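Side-chain contacts in FAD:protein FMN transferase (Vibrio cholerae, PDB 6NXI), which probably transfers the FMN moiety of FAD onto a threonine hydroxyl of target flavoproteins, with magnesium as its metal cofactor: residues A[28-31]-A[32-36]; A[167-171]-A[172-176]; A[136-140]-A[141-145]; A[215-219]-A[220-224]. One frame throughout, in Å; residues are numbered along the deposited sequence.

Interaction 1 (A[28-31]-A[32-36]); sequences GIAD and SKTLQ
D31 reaches forward over the first turn of helix 32-50 to meet T34, the two side chains crossing at about a right angle. Its CB lies beside the peptide nitrogen of S32. With chi1 at 58°, CG stands between the D31 backbone N and carbonyl carbon, and the carboxylate is thereby swung over the amides that open the helix. D31 OD1 accepts from T34 N at 3.1 Å (N-H...O 155°), the donor arriving from above the carboxylate plane. A water 3.2 Å from D31 OD1 donates to that oxygen, and accepts from K33 N at 3.1 Å. D31 is at the N-cap position, and its bond from T34 N is the capping bond; the water adds an indirect link to K33 N, and the negative charge is probably favoured at this helix end. D31 OD2 accepts a hydrogen bond from T34 OG1 at 2.6 Å on its syn side, 27° out of the carboxylate plane. This second grip limits rotation of the carboxylate. The backbone follows with L35 N donating to D31 O at 3.2 Å. Beneath, A30 CB packs on T34 CG2 at 3.9 Å and on L35 CD2 at 4.1 Å, while L35 also touches Y23 of strand 17-24.

Interaction 2 (A[167-171]-A[172-176]); sequences DYLQS and QGIEN
I174 and G173 turn their backbone amides onto L169 and Q170, and these bonds finish helix 157-171. I174 N donates to L169 O at 3.0 Å, and G173 N to Q170 O at 2.9 Å; with positive phi at G173, the C-prime residue, the pair defines a Schellman motif. Q172 N, just before them in the chain, makes two weak, bent bonds, to Y168 O and L169 O.

Side-chain polar bonds gather on one flank. S171 OG donates to Y168 O at 2.7 Å, so that this carbonyl keeps a good partner where the helical pattern gives out. A water donates to S171 OG at 2.6 Å and accepts from Q172 NE2 at 2.8 Å, tying the glutamine amide back to the last turn.

Of the apolar contacts, one is a CH-pi interaction: Q172 CG sits over one face of the Y168 ring, 3.9 Å from its centroid and 28° off the ring normal. The Q172 chain bends at chi2 (-66°), which keeps its amide close to the ring, the two planes 31° apart. L169 CD2 meets I174 CD1 at 3.8 Å. On another flank Q170 and E175 cross at about a right angle, and their strongest polar partners lie outside this stretch: Q170 OE1 bonds to Y177 OH, and E175 OE1 forms a salt bridge with K188.

L169 packs on I21 and I174 on Y23, both of strand 17-24, whereas Y168 lies against E38 and L42 of helix 32-50; the helix end is thus wedged between that helix and the sheet.

Interaction 3 (A[136-140]-A[141-145]); sequences TIEGN and TLSKD
T141 holds OG1 between its backbone N and carbonyl carbon (chi1 76°), which turns the hydroxyl back toward E138; T136 takes the same setting (chi1 50°) and offers its hydroxyl to S143. The first torsion yields a double grip on one oxygen. T141 OG1 donates to E138 O at 2.6 Å, in the carbonyl plane and on a lone pair, while T141 N donates to E138 O at 2.9 Å from 45° above that plane. The two donors thus reach the oxygen from different directions.

The second torsion brings T136 OG1 to 3.0 Å from S143 OG, a hydrogen bond in which either hydroxyl could be the donor; it is tentative, because the S143 side chain is modelled in two conformers. A water lies 2.7 Å from T136 OG1. Below these groups the backbone pairs as antiparallel strands: T136 N donates to S143 O at 3.0 Å and S143 N to T136 O at 2.9 Å, and E138 N completes the second hydrogen-bonded pair through T141 O.

I137 and L142 form the non-hydrogen-bonded pair between them and send their side chains to the other face, side by side and pointing the same way, with I137 CG1 to L142 CD2 at 4.0 Å. There I137 packs on L78, V81 and I85 of helix 75-90. G139 and N140 close the chain in a type II' turn from E138 to T141, with positive phi at G139: a beta hairpin with a two-residue loop, whose strand 141-144 also pairs with strand 71-72.

Interaction 4 (A[215-219]-A[220-224]); sequences IEPGD and YAIAT
P217 packs on both Y220 and I222, through CB and CG respectively, where the chain leaves strand 211-215 and enters strand 220-225 of the large antiparallel sheet. The connection reverses through G218, which has positive phi, and through D219, the centre of an inverse gamma turn.

The proline and I222 side chains meet at about a right angle. P217 CG touches I222 CD1 at 3.6 Å and I222 CG1 at 3.8 Å, so the isoleucine ethyl arm lies across the leading edge of the pyrrolidine ring. With I222 chi2 at 92°, well away from a staggered value, CD1 lies against P217 CG; the closeness of the proline may be connected with this departure, though the geometry alone does not prove it. L187 and I199 touch both side chains, so the pair is buried between strands 184-188 and 199-203.

Toward Y220 the proline offers CB, 4.1 Å from Y220 CB. The tyrosine chi1 of -111° is likewise unstaggered. Its ring makes a cation-pi contact with K263, whose NZ also donates to D219 O, while the D219 carboxylate turns to another strand connection, OD1 bonding to G189 N. At the far end of the strand, T224 N donates to OE2 of E184, a magnesium ligand in this crystal.

The proline carbonyl makes a further contact with the tyrosine: P217 O meets the Y220 ring at its edge, near the ring plane, 3.3 Å from Y220 CD2.

In the fold
Interactions 1 and 2 form one continuous patch, their centres 11 Å apart: L35 CD1 meets I174 CD1 at 3.7 Å, L35 CD2 meets Y168 OH at 3.6 Å, and A30 CB meets Q172 OE1 at 3.7 Å. A helix start thus packs on a helix end. Interaction 4 leads into strand 220-225 of the large sheet, which the loop of interaction 2 also enters, at strand 177-181; their nearest atoms are about 6 Å apart. The I222 side chain lies about 11 Å from a bound magnesium and about 12 Å from FAD, and T224 N bonds the magnesium ligand E184. Interaction 3 is remote, about 33 Å centre to centre from interaction 4, yet the L142 side chain is about 14 Å from FAD.

Interaction 1 (A[28-31]-A[32-36])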
loop_
_atom_site.group_PDB
_atom_site.type_symbol
_atom_site.label_atom_id
_atom_site.label_comp_id
_atom_site.label_asym_id
_atom_site.label_seq_id
_atom_site.Cartn_x
_atom_site.Cartn_y
_atom_site.Cartn_z
ATOM N N GLY A 28 -31.379 10.938 5.443
ATOM C CA GLY A 28 -31.027 12.030 4.510
ATOM C C GLY A 28 -29.822 11.732 3.630
ATOM O O GLY A 28 -29.368 12.633 2.917
ATOM N N ILE A 29 -29.264 10.531 3.665
ATOM C CA ILE A 29 -28.100 10.240 2.775
ATOM C C ILE A 29 -28.583 9.607 1.469
ATOM O O ILE A 29 -29.683 9.031 1.429
ATOM C CB ILE A 29 -27.047 9.388 3.492
ATOM C CG1 ILE A 29 -27.528 7.965 3.751
ATOM C CG2 ILE A 29 -26.570 10.054 4.768
ATOM C CD1 ILE A 29 -26.398 7.066 4.220
ATOM N N ALA A 30 -27.766 9.721 0.426
ATOM C CA ALA A 30 -27.985 9.077 -0.877
ATOM C C ALA A 30 -28.250 7.575 -0.687
ATOM O O ALA A 30 -27.692 6.942 0.256
ATOM C CB ALA A 30 -26.809 9.336 -1.769
ATOM N N ASP A 31 -29.034 7.031 -1.600
ATOM C CA ASP A 31 -29.277 5.578 -1.731
ATOM C C ASP A 31 -27.953 4.898 -2.111
ATOM O O ASP A 31 -27.064 5.544 -2.721
ATOM C CB ASP A 31 -30.355 5.318 -2.777
ATOM C CG ASP A 31 -29.946 5.894 -4.125
ATOM O OD1 ASP A 31 -29.656 5.100 -5.018
ATOM O OD2 ASP A 31 -29.899 7.157 -4.260
ATOM N N SER A 32 -27.866 3.601 -1.849
ATOM C CA SER A 32 -26.640 2.777 -2.068
ATOM C C SER A 32 -26.251 2.774 -3.551
ATOM O O SER A 32 -25.038 2.806 -3.861
ATOM C CB SER A 32 -26.849 1.387 -1.549
ATOM O OG SER A 32 -27.894 0.734 -2.245
ATOM N N LYS A 33 -27.220 2.792 -4.476
ATOM C CA LYS A 33 -26.883 2.768 -5.913
ATOM C C LYS A 33 -26.136 4.045 -6.265
ATOM O O LYS A 33 -25.172 3.969 -6.998
ATOM C CB LYS A 33 -28.111 2.662 -6.821
ATOM C CG LYS A 33 -27.761 2.244 -8.245
ATOM C CD LYS A 33 -28.968 1.818 -9.077
ATOM C CE LYS A 33 -29.615 2.940 -9.859
ATOM N NZ LYS A 33 -28.765 3.421 -10.981
ATOM N N THR A 34 -26.641 5.189 -5.837
ATOM C CA THR A 34 -26.006 6.502 -6.107
ATOM C C THR A 34 -24.561 6.466 -5.587
ATOM O O THR A 34 -23.639 6.879 -6.292
ATOM C CB THR A 34 -26.777 7.638 -5.437
ATOM O OG1 THR A 34 -28.075 7.650 -6.040
ATOM C CG2 THR A 34 -26.101 8.987 -5.598
ATOM N N LEU A 35 -24.392 6.011 -4.351
ATOM C CA LEU A 35 -23.050 5.978 -3.727
ATOM C C LEU A 35 -22.144 5.042 -4.506
ATOM O O LEU A 35 -20.961 5.400 -4.710
ATOM C CB LEU A 35 -23.164 5.510 -2.273
ATOM C CG LEU A 35 -23.911 6.456 -1.343
ATOM C CD1 LEU A 35 -24.193 5.753 -0.016
ATOM C CD2 LEU A 35 -23.135 7.735 -1.112
ATOM N N GLN A 36 -22.590 3.833 -4.850
ATOM C CA GLN A 36 -21.684 2.871 -5.511
ATOM C C GLN A 36 -21.274 3.391 -6.881
ATOM O O GLN A 36 -20.150 3.182 -7.320
ATOM C CB GLN A 36 -22.329 1.502 -5.683
ATOM C CG GLN A 36 -21.339 0.436 -6.135
ATOM C CD GLN A 36 -21.773 -0.954 -5.726
ATOM O OE1 GLN A 36 -22.961 -1.235 -5.652
ATOM N NE2 GLN A 36 -20.818 -1.844 -5.531
HETATM O O HOH W 1 -30.186 2.082 -4.072
#

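Interaction 2 (A[167-171]-A[172-176])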
loop_
_atom_site.group_PDB
_atom_site.type_symbol
_atom_site.label_atom_id
_atom_site.label_comp_id
_atom_site.label_asym_id
_atom_site.label_seq_id
_atom_site.Cartn_x
_atom_site.Cartn_y
_atom_site.Cartn_z
ATOM N N ASP A 167 -13.134 9.940 1.855
ATOM C CA ASP A 167 -13.492 11.380 1.767
ATOM C C ASP A 167 -14.814 11.560 1.039
ATOM O O ASP A 167 -15.580 12.457 1.452
ATOM C CB ASP A 167 -12.428 12.193 1.041
ATOM C CG ASP A 167 -11.132 12.328 1.806
ATOM O OD1 ASP A 167 -11.069 11.937 2.982
ATOM O OD2 ASP A 167 -10.191 12.851 1.210
ATOM N N TYR A 168 -15.093 10.764 0.020
ATOM C CA TYR A 168 -16.394 10.800 -0.683
ATOM C C TYR A 168 -17.517 10.454 0.309
ATOM O O TYR A 168 -18.590 11.137 0.327
ATOM C CB TYR A 168 -16.414 9.889 -1.913
ATOM C CG TYR A 168 -17.803 9.754 -2.487
ATOM C CD1 TYR A 168 -18.436 10.835 -3.058
ATOM C CD2 TYR A 168 -18.546 8.586 -2.385
ATOM C CE1 TYR A 168 -19.701 10.739 -3.590
ATOM C CE2 TYR A 168 -19.835 8.487 -2.880
ATOM C CZ TYR A 168 -20.436 9.579 -3.467
ATOM O OH TYR A 168 -21.708 9.446 -3.943
ATOM N N LEU A 169 -17.346 9.404 1.105
ATOM C CA LEU A 169 -18.435 9.016 2.029
ATOM C C LEU A 169 -18.693 10.180 3.000
ATOM O O LEU A 169 -19.868 10.483 3.248
ATOM C CB LEU A 169 -18.094 7.721 2.742
ATOM C CG LEU A 169 -18.040 6.480 1.864
ATOM C CD1 LEU A 169 -17.652 5.287 2.734
ATOM C CD2 LEU A 169 -19.385 6.206 1.195
ATOM N N GLN A 170 -17.638 10.796 3.517
ATOM C CA GLN A 170 -17.782 11.978 4.418
ATOM C C GLN A 170 -18.534 13.087 3.691
ATOM O O GLN A 170 -19.413 13.738 4.313
ATOM C CB GLN A 170 -16.395 12.379 4.888
ATOM C CG GLN A 170 -15.850 11.371 5.867
ATOM C CD GLN A 170 -14.496 11.688 6.440
ATOM O OE1 GLN A 170 -13.923 10.839 7.118
ATOM N NE2 GLN A 170 -13.993 12.907 6.182
ATOM N N SER A 171 -18.195 13.353 2.419
ATOM C CA SER A 171 -18.825 14.424 1.609
ATOM C C SER A 171 -20.323 14.139 1.506
ATOM O O SER A 171 -21.112 15.092 1.373
ATOM C CB SER A 171 -18.176 14.551 0.247
ATOM O OG SER A 171 -18.730 13.621 -0.679
ATOM N N GLN A 172 -20.737 12.876 1.616
ATOM C CA GLN A 172 -22.166 12.463 1.514
ATOM C C GLN A 172 -22.813 12.366 2.912
ATOM O O GLN A 172 -23.991 11.904 2.978
ATOM C CB GLN A 172 -22.204 11.130 0.750
ATOM C CG GLN A 172 -21.876 11.265 -0.731
ATOM C CD GLN A 172 -22.921 12.054 -1.478
ATOM O OE1 GLN A 172 -24.100 11.836 -1.300
ATOM N NE2 GLN A 172 -22.500 12.991 -2.312
ATOM N N GLY A 173 -22.132 12.787 3.983
ATOM C CA GLY A 173 -22.684 12.830 5.353
ATOM C C GLY A 173 -22.753 11.458 5.967
ATOM O O GLY A 173 -23.525 11.263 6.908
ATOM N N ILE A 174 -21.841 10.569 5.550
ATOM C CA ILE A 174 -21.720 9.216 6.157
ATOM C C ILE A 174 -20.532 9.219 7.123
ATOM O O ILE A 174 -19.398 9.318 6.654
ATOM C CB ILE A 174 -21.584 8.151 5.057
ATOM C CG1 ILE A 174 -22.813 8.165 4.154
ATOM C CG2 ILE A 174 -21.320 6.751 5.592
ATOM C CD1 ILE A 174 -22.589 7.447 2.866
ATOM N N GLU A 175 -20.817 9.096 8.410
ATOM C CA GLU A 175 -19.781 9.283 9.448
ATOM C C GLU A 175 -19.465 7.939 10.103
ATOM O O GLU A 175 -18.577 7.937 10.942
ATOM C CB GLU A 175 -20.188 10.393 10.404
ATOM C CG GLU A 175 -20.392 11.748 9.686
ATOM C CD GLU A 175 -19.280 12.342 8.795
ATOM O OE1 GLU A 175 -18.098 12.114 9.060
ATOM O OE2 GLU A 175 -19.589 13.097 7.818
ATOM N N ASN A 176 -20.111 6.848 9.680
ATOM C CA ASN A 176 -19.822 5.497 10.223
ATOM C C ASN A 176 -19.531 4.563 9.048
ATOM O O ASN A 176 -20.450 4.136 8.336
ATOM C CB ASN A 176 -20.965 4.978 11.073
ATOM C CG ASN A 176 -21.329 5.960 12.155
ATOM O OD1 ASN A 176 -20.683 6.001 13.191
ATOM N ND2 ASN A 176 -22.352 6.776 11.916
HETATM O O HOH W 2 -20.118 14.288 -2.804
#

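Interaction 3 (A[136-140]-A[141-145])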
loop_
_atom_site.group_PDB
_atom_site.type_symbol
_atom_site.label_atom_id
_atom_site.label_comp_id
_atom_site.label_asym_id
_atom_site.label_seq_id
_atom_site.Cartn_x
_atom_site.Cartn_y
_atom_site.Cartn_z
ATOM N N THR A 136 12.164 13.462 -10.298
ATOM C CA THR A 136 11.964 14.767 -9.621
ATOM C C THR A 136 10.551 15.293 -9.897
ATOM O O THR A 136 9.949 15.002 -10.969
ATOM C CB THR A 136 13.103 15.733 -9.975
ATOM O OG1 THR A 136 13.266 15.740 -11.388
ATOM C CG2 THR A 136 14.425 15.317 -9.368
ATOM N N ILE A 137 10.083 16.105 -8.940
ATOM C CA ILE A 137 8.798 16.841 -9.043
ATOM C C ILE A 137 9.111 18.321 -9.261
ATOM O O ILE A 137 9.967 18.883 -8.540
ATOM C CB ILE A 137 7.939 16.618 -7.797
ATOM C CG1 ILE A 137 7.546 15.144 -7.681
ATOM C CG2 ILE A 137 6.745 17.546 -7.832
ATOM C CD1 ILE A 137 6.690 14.846 -6.472
ATOM N N GLU A 138 8.480 18.894 -10.281
ATOM C CA GLU A 138 8.601 20.343 -10.608
ATOM C C GLU A 138 7.169 20.838 -10.873
ATOM O O GLU A 138 6.602 20.484 -11.950
ATOM C CB GLU A 138 9.519 20.591 -11.810
ATOM C CG GLU A 138 10.995 20.301 -11.555
ATOM C CD GLU A 138 11.896 20.683 -12.714
ATOM O OE1 GLU A 138 12.266 21.869 -12.782
ATOM O OE2 GLU A 138 12.178 19.810 -13.576
ATOM N N GLY A 139 6.648 21.581 -9.866
ATOM C CA GLY A 139 5.285 22.126 -9.903
ATOM C C GLY A 139 4.333 20.967 -10.036
ATOM O O GLY A 139 4.396 20.085 -9.157
ATOM N N ASN A 140 3.588 20.914 -11.142
ATOM C CA ASN A 140 2.569 19.862 -11.401
ATOM C C ASN A 140 3.096 18.859 -12.439
ATOM O O ASN A 140 2.282 18.336 -13.246
ATOM C CB ASN A 140 1.259 20.515 -11.834
ATOM C CG ASN A 140 0.729 21.434 -10.757
ATOM O OD1 ASN A 140 1.013 21.225 -9.577
ATOM N ND2 ASN A 140 -0.060 22.428 -11.134
ATOM N N THR A 141 4.409 18.620 -12.455
ATOM C CA THR A 141 5.039 17.718 -13.451
ATOM C C THR A 141 5.989 16.761 -12.742
ATOM O O THR A 141 6.451 17.033 -11.600
ATOM C CB THR A 141 5.775 18.474 -14.581
ATOM O OG1 THR A 141 6.991 18.943 -14.012
ATOM C CG2 THR A 141 4.950 19.616 -15.127
ATOM N N LEU A 142 6.238 15.664 -13.437
ATOM C CA LEU A 142 7.302 14.694 -13.122
ATOM C C LEU A 142 8.382 14.785 -14.196
ATOM O O LEU A 142 8.024 14.902 -15.378
ATOM C CB LEU A 142 6.709 13.278 -13.137
ATOM C CG LEU A 142 5.481 13.020 -12.275
ATOM C CD1 LEU A 142 5.156 11.529 -12.314
ATOM C CD2 LEU A 142 5.696 13.491 -10.849
ATOM N N SER A 143 9.642 14.564 -13.801
ATOM C CA SER A 143 10.728 14.371 -14.794
ATOM C C SER A 143 11.574 13.164 -14.399
ATOM O O SER A 143 11.639 12.808 -13.193
ATOM C CB SER A 143 11.572 15.615 -15.040
ATOM O OG SER A 143 11.736 16.379 -13.863
ATOM N N LYS A 144 12.131 12.536 -15.414
ATOM C CA LYS A 144 12.999 11.353 -15.248
ATOM C C LYS A 144 14.276 11.641 -16.022
ATOM O O LYS A 144 14.137 12.054 -17.184
ATOM C CB LYS A 144 12.283 10.093 -15.733
ATOM C CG LYS A 144 11.683 10.172 -17.130
ATOM C CD LYS A 144 10.597 9.139 -17.423
ATOM C CE LYS A 144 11.130 7.903 -18.098
ATOM N NZ LYS A 144 10.027 6.999 -18.480
ATOM N N ASP A 145 15.431 11.490 -15.367
ATOM C CA ASP A 145 16.734 11.912 -15.952
ATOM C C ASP A 145 17.276 10.742 -16.756
ATOM O O ASP A 145 18.334 10.906 -17.398
ATOM C CB ASP A 145 17.708 12.424 -14.898
ATOM C CG ASP A 145 18.237 11.392 -13.925
ATOM O OD1 ASP A 145 17.972 10.155 -14.107
ATOM O OD2 ASP A 145 18.917 11.833 -12.988
HETATM O O HOH W 3 14.738 13.841 -12.681
#

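Interaction 4 (A[215-219]-A[220-224])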
loop_
_atom_site.group_PDB
_atom_site.type_symbol
_atom_site.label_atom_id
_atom_site.label_comp_id
_atom_site.label_asym_id
_atom_site.label_seq_id
_atom_site.Cartn_x
_atom_site.Cartn_y
_atom_site.Cartn_z
ATOM N N ILE A 215 -8.716 -6.018 17.077
ATOM C CA ILE A 215 -8.478 -4.669 17.655
ATOM C C ILE A 215 -9.497 -3.672 17.090
ATOM O O ILE A 215 -10.092 -3.915 16.009
ATOM C CB ILE A 215 -7.038 -4.208 17.400
ATOM C CG1 ILE A 215 -6.744 -3.966 15.920
ATOM C CG2 ILE A 215 -6.049 -5.212 17.980
ATOM C CD1 ILE A 215 -5.590 -3.034 15.643
ATOM N N GLU A 216 -9.602 -2.531 17.768
ATOM C CA GLU A 216 -10.497 -1.404 17.389
ATOM C C GLU A 216 -9.619 -0.182 17.174
ATOM O O GLU A 216 -9.320 0.548 18.108
ATOM C CB GLU A 216 -11.515 -1.219 18.519
ATOM C CG GLU A 216 -12.519 -2.360 18.604
ATOM C CD GLU A 216 -13.450 -2.334 19.807
ATOM O OE1 GLU A 216 -13.478 -1.313 20.503
ATOM O OE2 GLU A 216 -14.132 -3.341 20.046
ATOM N N PRO A 217 -9.140 0.076 15.954
ATOM C CA PRO A 217 -8.291 1.242 15.698
ATOM C C PRO A 217 -8.926 2.626 15.912
ATOM O O PRO A 217 -8.191 3.593 16.009
ATOM C CB PRO A 217 -7.953 1.111 14.217
ATOM C CG PRO A 217 -8.106 -0.356 13.933
ATOM C CD PRO A 217 -9.255 -0.823 14.796
ATOM N N GLY A 218 -10.253 2.700 15.984
ATOM C CA GLY A 218 -10.996 3.961 15.995
ATOM C C GLY A 218 -10.921 4.632 14.638
ATOM O O GLY A 218 -11.019 3.914 13.611
ATOM N N ASP A 219 -10.825 5.951 14.606
ATOM C CA ASP A 219 -10.895 6.733 13.348
ATOM C C ASP A 219 -9.481 6.797 12.774
ATOM O O ASP A 219 -8.705 7.714 13.107
ATOM C CB ASP A 219 -11.509 8.109 13.557
ATOM C CG ASP A 219 -12.968 8.101 13.957
ATOM O OD1 ASP A 219 -13.582 6.994 14.029
ATOM O OD2 ASP A 219 -13.467 9.213 14.324
ATOM N N TYR A 220 -9.147 5.793 11.994
ATOM C CA TYR A 220 -7.755 5.533 11.553
ATOM C C TYR A 220 -7.790 4.693 10.287
ATOM O O TYR A 220 -8.791 4.001 10.006
ATOM C CB TYR A 220 -6.975 4.697 12.578
ATOM C CG TYR A 220 -5.858 5.367 13.334
ATOM C CD1 TYR A 220 -4.955 6.208 12.711
ATOM C CD2 TYR A 220 -5.602 5.022 14.652
ATOM C CE1 TYR A 220 -3.914 6.800 13.406
ATOM C CE2 TYR A 220 -4.560 5.596 15.359
ATOM C CZ TYR A 220 -3.718 6.499 14.732
ATOM O OH TYR A 220 -2.669 7.062 15.398
ATOM N N ALA A 221 -6.685 4.728 9.549
ATOM C CA ALA A 221 -6.408 3.770 8.469
ATOM C C ALA A 221 -5.391 2.745 8.965
ATOM O O ALA A 221 -4.599 3.045 9.877
ATOM C CB ALA A 221 -5.887 4.491 7.257
ATOM N N ILE A 222 -5.533 1.561 8.415
ATOM C CA ILE A 222 -4.664 0.403 8.699
ATOM C C ILE A 222 -4.202 -0.213 7.395
ATOM O O ILE A 222 -5.017 -0.599 6.582
ATOM C CB ILE A 222 -5.414 -0.641 9.561
ATOM C CG1 ILE A 222 -6.189 -0.031 10.714
ATOM C CG2 ILE A 222 -4.394 -1.666 9.998
ATOM C CD1 ILE A 222 -7.654 0.302 10.398
ATOM N N ALA A 223 -2.912 -0.496 7.302
ATOM C CA ALA A 223 -2.328 -1.168 6.130
ATOM C C ALA A 223 -1.429 -2.266 6.643
ATOM O O ALA A 223 -0.765 -2.089 7.689
ATOM C CB ALA A 223 -1.541 -0.231 5.262
ATOM N N THR A 224 -1.410 -3.363 5.895
ATOM C CA THR A 224 -0.561 -4.524 6.232
ATOM C C THR A 224 0.243 -4.962 5.008
ATOM O O THR A 224 -0.343 -5.161 3.949
ATOM C CB THR A 224 -1.434 -5.677 6.740
ATOM O OG1 THR A 224 -2.119 -5.270 7.922
ATOM C CG2 THR A 224 -0.622 -6.901 7.080
#